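Long-range contacts in nisin biosynthesis protein NisC (Lactococcus lactis subsp. lactis, PDB 2G0D), which catalyses, as the zinc-containing cyclase of nisin biosynthesis, the formation of thioether rings by adding cysteine thiols to dehydrated residues of the precursor peptide: residues Y321-H325 with G371-G375; L42-L47 with I380-K385; I331-S335 with W395-L401; P38-L42 with G87-I92. All coordinates share one frame. Residue numbers count along the deposited sequence, not the author numbering.

A toroid of helices must be closed as well as built, and the four contacts illustrate how. Contact 4 pairs consecutive inner helices near the start of the chain, 37-45 and 85-92. Contact 2 brings helix 376-387, late in the sequence, back against helix 37-45, and the two contacts share Leu42, their centres about 12 Å apart. Contact 1, nested within the loop closed by contact 2, joins the segments leading into helices 327-341 and 376-387 beside the zinc ion. Contact 3 ties helix 327-341 to residues 395-401; Trp395 and Leu399 pack on Phe372 of contact 1, while Leu42 and Leu90 of contact 4 also meet this segment.

Contact 1: residues Y321-H325 with G371-G375; sequences YMICH and GFLEG. With ZN (zinc ion), chain B.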
loop_
_atom_site.group_PDB
_atom_site.type_symbol
_atom_site.label_atom_id
_atom_site.label_comp_id
_atom_site.label_asym_id
_atom_site.label_seq_id
_atom_site.Cartn_x
_atom_site.Cartn_y
_atom_site.Cartn_z
ATOM N N TYR A 321 7.043 13.196 8.431
ATOM C CA TYR A 321 6.740 11.951 9.126
ATOM C C TYR A 321 5.499 11.199 8.585
ATOM O O TYR A 321 5.020 10.259 9.221
ATOM C CB TYR A 321 6.615 12.238 10.629
ATOM C CG TYR A 321 7.982 12.461 11.280
ATOM C CD1 TYR A 321 8.734 11.388 11.752
ATOM C CD2 TYR A 321 8.529 13.747 11.387
ATOM C CE1 TYR A 321 10.011 11.583 12.321
ATOM C CE2 TYR A 321 9.786 13.958 11.950
ATOM C CZ TYR A 321 10.524 12.872 12.425
ATOM O OH TYR A 321 11.774 13.087 13.003
ATOM N N MET A 322 5.002 11.596 7.416
ATOM C CA MET A 322 3.831 10.947 6.808
ATOM C C MET A 322 4.154 9.507 6.418
ATOM O O MET A 322 5.336 9.101 6.364
ATOM C CB MET A 322 3.347 11.691 5.551
ATOM C CG MET A 322 4.039 11.202 4.289
ATOM S SD MET A 322 3.584 11.980 2.768
ATOM C CE MET A 322 2.592 10.803 1.943
ATOM N N ILE A 323 3.101 8.753 6.115
ATOM C CA ILE A 323 3.259 7.375 5.673
ATOM C C ILE A 323 3.781 7.280 4.241
ATOM O O ILE A 323 4.820 6.642 4.006
ATOM C CB ILE A 323 1.932 6.605 5.838
ATOM C CG1 ILE A 323 1.726 6.305 7.347
ATOM C CG2 ILE A 323 1.916 5.313 4.927
ATOM C CD1 ILE A 323 0.696 5.287 7.616
ATOM N N CYS A 324 3.102 7.932 3.299
ATOM C CA CYS A 324 3.324 7.651 1.869
ATOM C C CYS A 324 4.768 7.794 1.434
ATOM O O CYS A 324 5.345 6.860 0.886
ATOM C CB CYS A 324 2.422 8.504 0.950
ATOM S SG CYS A 324 2.348 7.860 -0.775
ATOM N N HIS A 325 5.343 8.964 1.654
ATOM C CA HIS A 325 6.745 9.170 1.324
ATOM C C HIS A 325 7.469 9.906 2.452
ATOM O O HIS A 325 8.350 10.714 2.205
ATOM C CB HIS A 325 6.910 9.883 -0.033
ATOM C CG HIS A 325 5.896 10.955 -0.299
ATOM N ND1 HIS A 325 4.714 10.712 -0.972
ATOM C CD2 HIS A 325 5.892 12.280 0.003
ATOM C CE1 HIS A 325 4.035 11.845 -1.085
ATOM N NE2 HIS A 325 4.729 12.810 -0.506
ATOM N N GLY A 371 -5.867 12.659 7.203
ATOM C CA GLY A 371 -6.076 11.344 6.617
ATOM C C GLY A 371 -4.895 10.381 6.698
ATOM O O GLY A 371 -3.787 10.726 7.151
ATOM N N PHE A 372 -5.141 9.171 6.212
ATOM C CA PHE A 372 -4.246 8.060 6.442
ATOM C C PHE A 372 -2.940 8.210 5.700
ATOM O O PHE A 372 -1.850 8.141 6.298
ATOM C CB PHE A 372 -4.919 6.759 6.013
ATOM C CG PHE A 372 -3.980 5.592 5.980
ATOM C CD1 PHE A 372 -3.407 5.115 7.163
ATOM C CD2 PHE A 372 -3.648 4.978 4.762
ATOM C CE1 PHE A 372 -2.518 4.030 7.121
ATOM C CE2 PHE A 372 -2.760 3.936 4.717
ATOM C CZ PHE A 372 -2.203 3.445 5.895
ATOM N N LEU A 373 -3.050 8.441 4.390
ATOM C CA LEU A 373 -1.913 8.258 3.524
ATOM C C LEU A 373 -0.860 9.351 3.737
ATOM O O LEU A 373 0.353 9.080 3.778
ATOM C CB LEU A 373 -2.378 8.145 2.049
ATOM C CG LEU A 373 -1.324 7.776 1.005
ATOM C CD1 LEU A 373 -0.568 6.481 1.349
ATOM C CD2 LEU A 373 -1.921 7.700 -0.419
ATOM N N GLU A 374 -1.324 10.585 3.868
ATOM C CA GLU A 374 -0.409 11.713 4.029
ATOM C C GLU A 374 -0.595 12.430 5.347
ATOM O O GLU A 374 0.270 13.213 5.756
ATOM C CB GLU A 374 -0.577 12.704 2.866
ATOM C CG GLU A 374 -0.237 12.050 1.529
ATOM C CD GLU A 374 0.162 13.040 0.458
ATOM O OE1 GLU A 374 -0.015 14.244 0.665
ATOM O OE2 GLU A 374 0.668 12.610 -0.595
ATOM N N GLY A 375 -1.725 12.155 6.000
ATOM C CA GLY A 375 -2.193 12.997 7.098
ATOM C C GLY A 375 -1.732 12.478 8.442
ATOM O O GLY A 375 -1.064 11.431 8.531
HETATM ZN ZN ZN B . 4.162 8.818 -1.770
HETATM O O HOH W 1 0.384 9.685 6.814
HETATM O O HOH W 2 3.114 9.404 -3.589
#
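Neither segment is a regular helix or strand; both are loops that lead into inner helices of the alpha-toroid. Residues 321-325 run into helix 327-341, and the loop 371-375 runs into helix 376-387. They approach with Met322 and Glu374 CA atoms 5.1 Å apart and those of Cys324 and Leu373 at 5.5 Å. One direct backbone hydrogen bond joins them, from Cys324 N to Leu373 O at 3.0 Å. Next to it a water bridges the two loops: water 1 accepts from Ile323 N at 3.0 Å and donates to Phe372 O and Gly375 O, both at 2.8 Å. Apolar groups pack against this polar seam. Ile323 CD1 lies 3.5 Å from Phe372 CE1, and Cys324 CB lies 3.6 Å from Leu373 CD1.

Cys324 and His325 bind the zinc ion together with Cys278 and water 2, giving the four-ligand site seen in this cyclase. In this site the two ligand residues are also held by bonds away from the metal: Cys324 is fixed at its amide by Leu373, while His325 N makes a weak hydrogen bond of 3.7 Å to Met322 SD. On the metal side, Glu374 extends so that OE2 is 3.5 Å from His325 CE1. The zinc itself sits 2.3 Å from Cys324 SG, 2.1 Å from His325 ND1 and 2.2 Å from the oxygen of water 2.

Contact 2: residues L42-L47 with I380-K385; sequences LMLAEL and ILVLSK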
loop_
_atom_site.group_PDB
_atom_site.type_symbol
_atom_site.label_atom_id
_atom_site.label_comp_id
_atom_site.label_asym_id
_atom_site.label_seq_id
_atom_site.Cartn_x
_atom_site.Cartn_y
_atom_site.Cartn_z
ATOM N N LEU A 42 -10.034 3.415 10.867
ATOM C CA LEU A 42 -8.883 2.530 11.211
ATOM C C LEU A 42 -8.078 3.008 12.402
ATOM O O LEU A 42 -7.789 2.228 13.311
ATOM C CB LEU A 42 -7.967 2.250 10.018
ATOM C CG LEU A 42 -8.635 1.344 8.975
ATOM C CD1 LEU A 42 -7.882 1.350 7.654
ATOM C CD2 LEU A 42 -8.768 -0.100 9.520
ATOM N N MET A 43 -7.766 4.298 12.423
ATOM C CA MET A 43 -6.999 4.878 13.518
ATOM C C MET A 43 -7.722 4.722 14.858
ATOM O O MET A 43 -7.110 4.356 15.842
ATOM C CB MET A 43 -6.702 6.348 13.251
ATOM C CG MET A 43 -6.163 7.066 14.508
ATOM S SD MET A 43 -6.355 8.843 14.472
ATOM C CE MET A 43 -8.106 8.995 14.734
ATOM N N LEU A 44 -9.016 5.004 14.880
ATOM C CA LEU A 44 -9.824 4.955 16.109
ATOM C C LEU A 44 -10.020 3.522 16.584
ATOM O O LEU A 44 -10.026 3.252 17.786
ATOM C CB LEU A 44 -11.200 5.607 15.884
ATOM C CG LEU A 44 -11.349 7.130 15.778
ATOM C CD1 LEU A 44 -12.798 7.516 15.442
ATOM C CD2 LEU A 44 -10.926 7.826 17.047
ATOM N N ALA A 45 -10.179 2.615 15.614
ATOM C CA ALA A 45 -10.448 1.210 15.890
ATOM C C ALA A 45 -9.268 0.562 16.557
ATOM O O ALA A 45 -9.425 -0.301 17.400
ATOM C CB ALA A 45 -10.821 0.476 14.615
ATOM N N GLU A 46 -8.077 0.998 16.171
ATOM C CA GLU A 46 -6.838 0.548 16.777
ATOM C C GLU A 46 -6.596 1.052 18.198
ATOM O O GLU A 46 -5.570 0.740 18.803
ATOM C CB GLU A 46 -5.663 0.973 15.914
ATOM C CG GLU A 46 -5.462 0.115 14.704
ATOM C CD GLU A 46 -5.228 -1.362 15.008
ATOM O OE1 GLU A 46 -5.096 -1.730 16.202
ATOM O OE2 GLU A 46 -5.190 -2.148 14.025
ATOM N N LEU A 47 -7.523 1.837 18.723
ATOM C CA LEU A 47 -7.354 2.435 20.039
ATOM C C LEU A 47 -8.265 1.765 21.056
ATOM O O LEU A 47 -8.494 2.311 22.130
ATOM C CB LEU A 47 -7.636 3.932 19.971
ATOM C CG LEU A 47 -6.736 4.784 19.076
ATOM C CD1 LEU A 47 -7.170 6.244 19.201
ATOM C CD2 LEU A 47 -5.280 4.631 19.489
ATOM N N ILE A 380 -0.301 8.516 13.677
ATOM C CA ILE A 380 -0.883 8.033 14.932
ATOM C C ILE A 380 -1.040 6.510 14.895
ATOM O O ILE A 380 -0.762 5.850 15.887
ATOM C CB ILE A 380 -2.241 8.730 15.248
ATOM C CG1 ILE A 380 -1.985 10.195 15.598
ATOM C CG2 ILE A 380 -2.996 8.022 16.373
ATOM C CD1 ILE A 380 -3.219 11.120 15.525
ATOM N N LEU A 381 -1.481 5.965 13.761
ATOM C CA LEU A 381 -1.579 4.514 13.623
ATOM C C LEU A 381 -0.243 3.836 13.887
ATOM O O LEU A 381 -0.181 2.871 14.647
ATOM C CB LEU A 381 -2.094 4.102 12.236
ATOM C CG LEU A 381 -3.619 3.914 12.151
ATOM C CD1 LEU A 381 -4.100 4.136 10.709
ATOM C CD2 LEU A 381 -4.012 2.538 12.639
ATOM N N VAL A 382 0.813 4.324 13.238
ATOM C CA VAL A 382 2.164 3.810 13.444
ATOM C C VAL A 382 2.517 3.865 14.923
ATOM O O VAL A 382 2.929 2.855 15.505
ATOM C CB VAL A 382 3.222 4.587 12.610
ATOM C CG1 VAL A 382 4.631 4.038 12.847
ATOM C CG2 VAL A 382 2.914 4.534 11.097
ATOM N N LEU A 383 2.355 5.042 15.535
ATOM C CA LEU A 383 2.793 5.260 16.907
ATOM C C LEU A 383 1.975 4.385 17.820
ATOM O O LEU A 383 2.473 3.878 18.799
ATOM C CB LEU A 383 2.633 6.750 17.308
ATOM C CG LEU A 383 3.661 7.758 16.745
ATOM C CD1 LEU A 383 3.162 9.195 16.888
ATOM C CD2 LEU A 383 4.939 7.588 17.559
ATOM N N SER A 384 0.705 4.198 17.492
ATOM C CA SER A 384 -0.170 3.450 18.382
ATOM C C SER A 384 0.197 1.952 18.455
ATOM O O SER A 384 0.020 1.347 19.490
ATOM C CB SER A 384 -1.648 3.667 18.011
ATOM O OG SER A 384 -1.985 2.975 16.812
ATOM N N LYS A 385 0.701 1.367 17.362
ATOM C CA LYS A 385 1.046 -0.071 17.367
ATOM C C LYS A 385 2.393 -0.377 17.967
ATOM O O LYS A 385 2.665 -1.529 18.312
ATOM C CB LYS A 385 0.814 -0.746 16.008
ATOM C CG LYS A 385 -0.649 -0.560 15.486
ATOM C CD LYS A 385 -1.708 -1.326 16.335
ATOM C CE LYS A 385 -2.212 -0.545 17.558
ATOM N NZ LYS A 385 -3.278 -1.312 18.230
HETATM O O HOH W 3 -4.413 4.580 15.964
HETATM O O HOH W 4 -3.899 0.537 20.682
#
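Leu381 is the principal bump. Its branched end enters a hollow lined by Leu42, Met43 and Glu46, with CG 3.8 Å from Met43 CA and CD2 3.8 Å from Leu42 O and 3.5 Å from Glu46 CG. The fit is close enough to bring the Met43 and Leu381 CA atoms within 5.4 Å. Beside it, Met43 CG rests on Ile380 CG2 at 3.8 Å, and further on Leu47 CD2 touches Ser384 CB at 4.0 Å. Helices 37-45 and 376-387 belong to the inner layer of the alpha-toroid, so this packing joins its two ends and closes the ring. Where the backbones diverge, water fills the gap: water 3 donates to Met43 O at 2.7 Å and to Ser384 OG at 3.0 Å. Lys385 curls back to reach the C-terminal end of helix 37-45, its NZ forming a salt bridge with Glu46 OE1 at 2.8 Å and a hydrogen bond to Glu46 O at 3.1 Å. The Glu46 carboxylate is also hydrogen-bonded by Thr393 and Phe392.

Contact 3: residues I331-S335 with W395-L401; sequences IEICS and WRQALLL
Residues 331-335 form a regular helical turn, within helix 327-341, whereas 395-399 wind as a 3-10 segment. The latter ends with Leu400 in the left-handed region (57/41) and Leu401 extended. Leu401 N donates to Arg396 O at 3.1 Å and Leu400 N to Gln397 O at 3.1 Å, the pairing of a Schellman motif. The nearest CA atoms, of Ile333 and Leu401, are 7.1 Å apart. In the alpha-toroid this places a C-terminal turn against an inner helix. Glu332 (chi1 t, chi2 p) points toward the turn and Arg396 (m, t, t) extends to meet it. Glu332 OE2, near the guanidinium plane, accepts two salt-bridge hydrogen bonds, from Arg396 NE at 2.7 Å and Arg396 NH1 at 2.8 Å. Arg396 NH2 is satisfied by Asp403, Ser335 OG by Arg339, and Trp395 NE1 weakly by Asn391. Apolar atoms shield the buried charge: Trp395 CH2 is 3.5 Å from Glu332 CD, Leu401 (m, t) sets CD1 3.4 Å from Glu332 CG, and Leu401 CD2 is 4.1 Å from Ile333 CG1.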
loop_
_atom_site.group_PDB
_atom_site.type_symbol
_atom_site.label_atom_id
_atom_site.label_comp_id
_atom_site.label_asym_id
_atom_site.label_seq_id
_atom_site.Cartn_x
_atom_site.Cartn_y
_atom_site.Cartn_z
ATOM N N ILE A 331 9.609 3.579 8.989
ATOM C CA ILE A 331 9.536 2.958 10.293
ATOM C C ILE A 331 8.595 1.733 10.317
ATOM O O ILE A 331 8.942 0.676 10.846
ATOM C CB ILE A 331 9.196 4.042 11.385
ATOM C CG1 ILE A 331 10.401 4.976 11.586
ATOM C CG2 ILE A 331 8.799 3.426 12.731
ATOM C CD1 ILE A 331 11.692 4.313 12.197
ATOM N N GLU A 332 7.418 1.863 9.729
ATOM C CA GLU A 332 6.472 0.769 9.730
ATOM C C GLU A 332 6.928 -0.449 8.925
ATOM O O GLU A 332 6.572 -1.605 9.253
ATOM C CB GLU A 332 5.082 1.228 9.258
ATOM C CG GLU A 332 4.022 0.168 9.585
ATOM C CD GLU A 332 3.703 0.072 11.080
ATOM O OE1 GLU A 332 4.009 1.044 11.805
ATOM O OE2 GLU A 332 3.121 -0.955 11.538
ATOM N N ILE A 333 7.653 -0.174 7.841
ATOM C CA ILE A 333 8.322 -1.230 7.093
ATOM C C ILE A 333 9.381 -1.960 7.942
ATOM O O ILE A 333 9.431 -3.195 7.922
ATOM C CB ILE A 333 8.946 -0.681 5.801
ATOM C CG1 ILE A 333 7.849 -0.161 4.865
ATOM C CG2 ILE A 333 9.750 -1.784 5.107
ATOM C CD1 ILE A 333 8.340 0.883 3.850
ATOM N N CYS A 334 10.217 -1.210 8.681
ATOM C CA CYS A 334 11.176 -1.826 9.607
ATOM C C CYS A 334 10.469 -2.690 10.645
ATOM O O CYS A 334 10.964 -3.744 11.034
ATOM C CB CYS A 334 11.986 -0.770 10.357
ATOM S SG CYS A 334 13.040 0.258 9.315
ATOM N N SER A 335 9.325 -2.225 11.117
ATOM C CA SER A 335 8.615 -2.941 12.146
ATOM C C SER A 335 8.077 -4.273 11.564
ATOM O O SER A 335 8.047 -5.312 12.255
ATOM C CB SER A 335 7.496 -2.060 12.688
ATOM O OG SER A 335 6.817 -2.719 13.722
ATOM N N TRP A 395 -5.390 -2.565 8.924
ATOM C CA TRP A 395 -4.859 -1.346 8.270
ATOM C C TRP A 395 -3.572 -1.566 7.487
ATOM O O TRP A 395 -3.374 -0.955 6.429
ATOM C CB TRP A 395 -4.643 -0.192 9.266
ATOM C CG TRP A 395 -3.490 -0.355 10.249
ATOM C CD1 TRP A 395 -3.489 -1.116 11.403
ATOM C CD2 TRP A 395 -2.210 0.305 10.206
ATOM N NE1 TRP A 395 -2.292 -0.970 12.054
ATOM C CE2 TRP A 395 -1.488 -0.112 11.350
ATOM C CE3 TRP A 395 -1.601 1.213 9.309
ATOM C CZ2 TRP A 395 -0.183 0.338 11.629
ATOM C CZ3 TRP A 395 -0.306 1.663 9.590
ATOM C CH2 TRP A 395 0.393 1.213 10.736
ATOM N N ARG A 396 -2.695 -2.422 8.012
ATOM C CA ARG A 396 -1.385 -2.718 7.383
ATOM C C ARG A 396 -1.447 -3.301 5.979
ATOM O O ARG A 396 -0.502 -3.139 5.190
ATOM C CB ARG A 396 -0.553 -3.656 8.287
ATOM C CG ARG A 396 0.163 -2.923 9.404
ATOM C CD ARG A 396 0.765 -3.894 10.474
ATOM N NE ARG A 396 1.439 -3.123 11.537
ATOM C CZ ARG A 396 1.787 -3.576 12.743
ATOM N NH1 ARG A 396 2.378 -2.725 13.586
ATOM N NH2 ARG A 396 1.548 -4.849 13.127
ATOM N N GLN A 397 -2.570 -3.981 5.685
ATOM C CA GLN A 397 -2.848 -4.542 4.367
ATOM C C GLN A 397 -2.756 -3.482 3.289
ATOM O O GLN A 397 -2.328 -3.768 2.172
ATOM C CB GLN A 397 -4.250 -5.170 4.333
ATOM C CG GLN A 397 -4.439 -6.282 3.285
ATOM C CD GLN A 397 -3.698 -7.600 3.655
ATOM O OE1 GLN A 397 -3.658 -8.575 2.867
ATOM N NE2 GLN A 397 -3.123 -7.625 4.833
ATOM N N ALA A 398 -3.184 -2.269 3.612
ATOM C CA ALA A 398 -3.214 -1.168 2.651
ATOM C C ALA A 398 -1.803 -0.734 2.215
ATOM O O ALA A 398 -1.639 -0.078 1.185
ATOM C CB ALA A 398 -3.956 0.013 3.250
ATOM N N LEU A 399 -0.806 -1.088 3.024
ATOM C CA LEU A 399 0.606 -0.770 2.771
ATOM C C LEU A 399 1.388 -1.974 2.291
ATOM O O LEU A 399 2.604 -1.901 2.155
ATOM C CB LEU A 399 1.251 -0.217 4.051
ATOM C CG LEU A 399 0.763 1.144 4.570
ATOM C CD1 LEU A 399 1.511 1.555 5.858
ATOM C CD2 LEU A 399 0.952 2.213 3.519
ATOM N N LEU A 400 0.689 -3.085 2.049
ATOM C CA LEU A 400 1.306 -4.385 1.704
ATOM C C LEU A 400 2.281 -4.831 2.768
ATOM O O LEU A 400 3.363 -5.381 2.474
ATOM C CB LEU A 400 2.015 -4.374 0.324
ATOM C CG LEU A 400 1.295 -3.828 -0.921
ATOM C CD1 LEU A 400 2.177 -4.037 -2.177
ATOM C CD2 LEU A 400 -0.132 -4.399 -1.125
ATOM N N LEU A 401 1.891 -4.625 4.015
ATOM C CA LEU A 401 2.663 -5.118 5.149
ATOM C C LEU A 401 1.865 -6.281 5.672
ATOM O O LEU A 401 0.792 -6.099 6.254
ATOM C CB LEU A 401 2.845 -4.025 6.201
ATOM C CG LEU A 401 3.522 -2.771 5.662
ATOM C CD1 LEU A 401 3.626 -1.638 6.744
ATOM C CD2 LEU A 401 4.915 -3.068 5.004
#

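Contact 4: residues P38-L42 with G87-I92; sequences PGIIL and GIALSI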
loop_
_atom_site.group_PDB
_atom_site.type_symbol
_atom_site.label_atom_id
_atom_site.label_comp_id
_atom_site.label_asym_id
_atom_site.label_seq_id
_atom_site.Cartn_x
_atom_site.Cartn_y
_atom_site.Cartn_z
ATOM N N PRO A 38 -12.658 6.185 6.072
ATOM C CA PRO A 38 -12.040 4.878 6.265
ATOM C C PRO A 38 -10.691 4.912 7.024
ATOM O O PRO A 38 -10.469 4.067 7.903
ATOM C CB PRO A 38 -11.878 4.372 4.823
ATOM C CG PRO A 38 -13.075 4.998 4.106
ATOM C CD PRO A 38 -13.074 6.396 4.661
ATOM N N GLY A 39 -9.808 5.861 6.700
ATOM C CA GLY A 39 -8.529 6.036 7.453
ATOM C C GLY A 39 -8.758 6.432 8.907
ATOM O O GLY A 39 -8.087 5.941 9.824
ATOM N N ILE A 40 -9.765 7.277 9.129
ATOM C CA ILE A 40 -10.130 7.696 10.471
ATOM C C ILE A 40 -10.698 6.545 11.314
ATOM O O ILE A 40 -10.317 6.387 12.481
ATOM C CB ILE A 40 -11.147 8.864 10.433
ATOM C CG1 ILE A 40 -10.615 10.007 9.558
ATOM C CG2 ILE A 40 -11.430 9.373 11.829
ATOM C CD1 ILE A 40 -9.185 10.488 9.878
ATOM N N ILE A 41 -11.610 5.766 10.719
ATOM C CA ILE A 41 -12.167 4.567 11.328
ATOM C C ILE A 41 -11.036 3.615 11.736
ATOM O O ILE A 41 -11.064 3.092 12.840
ATOM C CB ILE A 41 -13.155 3.849 10.347
ATOM C CG1 ILE A 41 -14.454 4.674 10.191
ATOM C CG2 ILE A 41 -13.469 2.438 10.807
ATOM C CD1 ILE A 41 -15.304 4.306 8.930
ATOM N N LEU A 42 -10.034 3.415 10.867
ATOM C CA LEU A 42 -8.883 2.530 11.211
ATOM C C LEU A 42 -8.078 3.008 12.402
ATOM O O LEU A 42 -7.789 2.228 13.311
ATOM C CB LEU A 42 -7.967 2.250 10.018
ATOM C CG LEU A 42 -8.635 1.344 8.975
ATOM C CD1 LEU A 42 -7.882 1.350 7.654
ATOM C CD2 LEU A 42 -8.768 -0.100 9.520
ATOM N N GLY A 87 -11.026 -0.034 -0.002
ATOM C CA GLY A 87 -10.570 0.755 1.173
ATOM C C GLY A 87 -11.641 0.900 2.249
ATOM O O GLY A 87 -11.353 0.821 3.447
ATOM N N ILE A 88 -12.885 1.110 1.833
ATOM C CA ILE A 88 -13.994 1.183 2.774
ATOM C C ILE A 88 -14.200 -0.159 3.469
ATOM O O ILE A 88 -14.341 -0.213 4.706
ATOM C CB ILE A 88 -15.313 1.640 2.088
ATOM C CG1 ILE A 88 -15.131 3.015 1.427
ATOM C CG2 ILE A 88 -16.451 1.662 3.105
ATOM C CD1 ILE A 88 -16.285 3.442 0.494
ATOM N N ALA A 89 -14.203 -1.242 2.683
ATOM C CA ALA A 89 -14.312 -2.594 3.245
ATOM C C ALA A 89 -13.156 -2.939 4.177
ATOM O O ALA A 89 -13.388 -3.514 5.243
ATOM C CB ALA A 89 -14.460 -3.642 2.145
ATOM N N LEU A 90 -11.918 -2.625 3.783
ATOM C CA LEU A 90 -10.781 -2.853 4.674
ATOM C C LEU A 90 -10.972 -2.161 6.020
ATOM O O LEU A 90 -10.667 -2.754 7.085
ATOM C CB LEU A 90 -9.449 -2.373 4.047
ATOM C CG LEU A 90 -8.163 -2.700 4.844
ATOM C CD1 LEU A 90 -7.896 -4.186 4.816
ATOM C CD2 LEU A 90 -6.998 -1.931 4.292
ATOM N N SER A 91 -11.481 -0.915 5.988
ATOM C CA SER A 91 -11.600 -0.113 7.206
ATOM C C SER A 91 -12.575 -0.708 8.256
ATOM O O SER A 91 -12.460 -0.415 9.474
ATOM C CB SER A 91 -11.930 1.342 6.874
ATOM O OG SER A 91 -13.292 1.527 6.477
ATOM N N ILE A 92 -13.506 -1.570 7.804
ATOM C CA ILE A 92 -14.477 -2.192 8.724
ATOM C C ILE A 92 -14.388 -3.723 8.794
ATOM O O ILE A 92 -15.159 -4.375 9.495
ATOM C CB ILE A 92 -15.946 -1.770 8.397
ATOM C CG1 ILE A 92 -16.398 -2.380 7.056
ATOM C CG2 ILE A 92 -16.100 -0.239 8.387
ATOM C CD1 ILE A 92 -17.841 -2.038 6.671
#
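In an alpha-toroid, successive inner helices run in the same direction, because each is reached through an outer one. Helices 37-45 and 85-92 illustrate the rule: helix 53-74 lies between them in the sequence, and their segments here make an angle of only 14° with axes 8.6 Å apart. At Pro38 the backbones come nearest, its CA 5.1 Å from that of Ser91. The ring leans on the neighbouring helix, with CB 3.8 Å from Gly87 O and CG 3.9 Å from Ile88 CG1, while Pro38 O comes within 3.3 Å of Ser91 CB. The next two residues take up other neighbours: the CA of Gly39 meets Phe372 of contact 1, and Ile40 packs on Tyr63 of helix 53-74. One turn beyond Pro38, Ile41 points back toward the partner and sets CG2 3.3 Å from Ser91 O and 4.5 Å from Ile92 CG2. Leu42 then reaches across with its CD2, 3.7 Å from Ser91 CA and 4.1 Å from Leu90 O. Ser91 thus sits at the middle of the interface, a small polar residue in apolar surroundings, and its hydroxyl is satisfied within its own segment: Ser91 OG donates to Ile88 O at 2.7 Å.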